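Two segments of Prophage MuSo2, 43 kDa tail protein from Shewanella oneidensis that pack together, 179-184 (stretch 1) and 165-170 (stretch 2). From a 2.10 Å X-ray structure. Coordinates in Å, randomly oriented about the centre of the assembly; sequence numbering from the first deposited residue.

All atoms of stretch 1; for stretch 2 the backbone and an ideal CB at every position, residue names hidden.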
# COMPACT_ATOMS: atom_id res chain seq x y z
N VAL A 179 -15.95 25.24 9.24
CA VAL A 179 -16.37 25.39 10.64
C VAL A 179 -15.19 25.33 11.61
O VAL A 179 -14.40 24.37 11.61
CB VAL A 179 -17.44 24.34 11.08
CG1 VAL A 179 -17.83 24.56 12.56
CG2 VAL A 179 -18.68 24.43 10.21
N ILE A 180 -15.08 26.37 12.44
CA ILE A 180 -14.12 26.40 13.53
C ILE A 180 -14.83 26.15 14.86
O ILE A 180 -15.67 26.95 15.32
CB ILE A 180 -13.33 27.72 13.57
CG1 ILE A 180 -12.67 27.99 12.21
CG2 ILE A 180 -12.31 27.67 14.71
CD1 ILE A 180 -12.07 29.41 12.08
N THR A 181 -14.48 25.04 15.48
CA THR A 181 -15.18 24.62 16.68
C THR A 181 -14.29 23.87 17.68
O THR A 181 -13.06 23.84 17.55
CB THR A 181 -16.45 23.81 16.29
OG1 THR A 181 -17.26 23.61 17.44
CG2 THR A 181 -16.09 22.47 15.62
N ARG A 182 -14.91 23.31 18.71
CA ARG A 182 -14.26 22.41 19.65
C ARG A 182 -15.20 21.25 19.83
O ARG A 182 -16.36 21.35 19.45
CB ARG A 182 -14.03 23.09 21.01
CG ARG A 182 -12.82 24.01 21.09
CD ARG A 182 -12.68 24.55 22.53
NE ARG A 182 -11.37 25.14 22.82
CZ ARG A 182 -11.04 26.41 22.60
NH1 ARG A 182 -11.92 27.25 22.07
NH2 ARG A 182 -9.82 26.84 22.90
N ALA A 183 -14.73 20.16 20.43
CA ALA A 183 -15.61 19.04 20.79
C ALA A 183 -16.86 19.56 21.49
O ALA A 183 -16.76 20.27 22.49
CB ALA A 183 -14.89 18.06 21.68
N SER A 184 -18.03 19.21 20.97
CA SER A 184 -19.30 19.81 21.38
C SER A 184 -19.83 19.28 22.72
O SER A 184 -19.49 18.18 23.15
CB SER A 184 -20.34 19.58 20.29
OG SER A 184 -21.52 20.32 20.53
N UNK A 165 -2.44 25.33 17.62
CA UNK A 165 -1.84 26.24 18.59
C UNK A 165 -2.89 27.01 19.39
O UNK A 165 -2.54 27.82 20.24
CB UNK A 165 -0.91 27.22 17.88
N UNK A 166 -4.17 26.78 19.09
CA UNK A 166 -5.28 27.43 19.80
C UNK A 166 -6.26 26.43 20.42
O UNK A 166 -7.29 26.83 20.98
CB UNK A 166 -6.04 28.35 18.84
N UNK A 167 -5.92 25.15 20.33
CA UNK A 167 -6.76 24.05 20.85
C UNK A 167 -8.16 23.99 20.28
O UNK A 167 -9.11 23.68 20.99
CB UNK A 167 -6.87 24.16 22.37
N UNK A 168 -8.29 24.31 19.00
CA UNK A 168 -9.59 24.23 18.32
C UNK A 168 -9.53 23.25 17.14
O UNK A 168 -8.46 22.78 16.75
CB UNK A 168 -10.02 25.61 17.83
N UNK A 169 -10.71 22.90 16.63
CA UNK A 169 -10.84 21.96 15.52
C UNK A 169 -11.40 22.64 14.28
O UNK A 169 -12.24 23.54 14.39
CB UNK A 169 -11.73 20.78 15.92
N UNK A 170 -10.96 22.18 13.11
CA UNK A 170 -11.54 22.58 11.81
C UNK A 170 -12.43 21.47 11.25
O UNK A 170 -12.05 20.30 11.26
CB UNK A 170 -10.43 22.92 10.81

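Position 165 has nothing of stretch 1 within 5.5 Å of its ideal CB, so the visible atoms place no demand on it and many side chains would do. The deposited residue is Gln165, which makes no contact with stretch 1; its backbone O accepts a hydrogen bond from the side chain of the next residue.

At position 166 the ideal CB is again free of neighbours within 5.5 Å and the CA-to-CB bond points sideways, so size and polarity are left open. It is Arg166, whose side chain leads away from stretch 1 and whose NH1 donates to Gln165 O at 2.9 Å. Its backbone O lies 3.2 Å from Arg182 NH2, but the angle is too poor for a hydrogen bond.

Position 167 has phi/psi of 58/37. Positive phi favours glycine, with asparagine or aspartate as less favoured alternatives; an ideal CB would stand 4.0 Å from Arg182 NH2, close but not in itself prohibitive. The residue is Gly167. Its O approaches Arg182 NE at 3.3 Å, also with poor hydrogen-bond geometry.

At position 168 the ideal CB points sideways, 4.4 Å from Ile180 CG2 and 4.6 Å from Arg182 CG. An aliphatic methyl group and the methylene part of an arginine invite a compact apolar residue: valine, isoleucine or perhaps alanine. Val168 (chi1 m) uses both branches: CG2 meets Ile180 CG2 at 3.8 Å, while CG1 lies over one face of the Arg182 guanidinium, 3.5 Å from NH1.

Position 169 pairs with Thr181 in an antiparallel, hydrogen-bonded bridge. Its N donates to Thr181 O at 2.7 Å (172°), and its O accepts from Thr181 N at 2.9 Å (175°). These nearly linear bonds need only a backbone NH and CO, which excludes proline but otherwise says little about identity. The ideal CB lies on the same sheet face as the Thr181 side chain, 4.8 Å from Arg182 CA and 5.5 Å from Ala183 N, so a longer aliphatic side chain could reach along the backbone there; a beta-branched one would also suit the strand. Leu169 (m, t) makes that reach, its CD1 coming 3.8 Å from Ala183 N.

Position 170 pairs with Ile180 without hydrogen bonds; instead, its CA approaches Val179 O at 3.4 Å in a CA-H...O contact. Its ideal CB shares a sheet face with the Ile180 side chain, favouring leucine, isoleucine, valine or methionine. In Leu170 (m, t) the side-chain end comes nearer, bringing CD2 to 4.1 Å from Ile180 CG1.

Stretch 2, residues 165-170: QRGVLL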
# COMPACT_ATOMS: atom_id res chain seq x y z
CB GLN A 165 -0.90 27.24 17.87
CG GLN A 165 0.28 26.60 17.15
CD GLN A 165 1.00 27.57 16.22
OE1 GLN A 165 0.98 27.41 15.00
NE2 GLN A 165 1.65 28.57 16.80
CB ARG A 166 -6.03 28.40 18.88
CG ARG A 166 -5.29 29.72 18.56
CD ARG A 166 -4.86 30.49 19.82
NE ARG A 166 -4.04 31.67 19.50
CZ ARG A 166 -2.70 31.72 19.54
NH1 ARG A 166 -2.00 30.65 19.87
NH2 ARG A 166 -2.07 32.85 19.24
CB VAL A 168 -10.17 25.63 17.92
CG1 VAL A 168 -10.18 26.59 19.13
CG2 VAL A 168 -9.43 26.26 16.75
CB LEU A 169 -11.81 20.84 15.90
CG LEU A 169 -11.65 20.06 17.20
CD1 LEU A 169 -12.80 19.07 17.32
CD2 LEU A 169 -10.31 19.35 17.20
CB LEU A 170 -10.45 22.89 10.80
CG LEU A 170 -9.27 23.77 11.25
CD1 LEU A 170 -8.33 23.86 10.08
CD2 LEU A 170 -9.73 25.18 11.69
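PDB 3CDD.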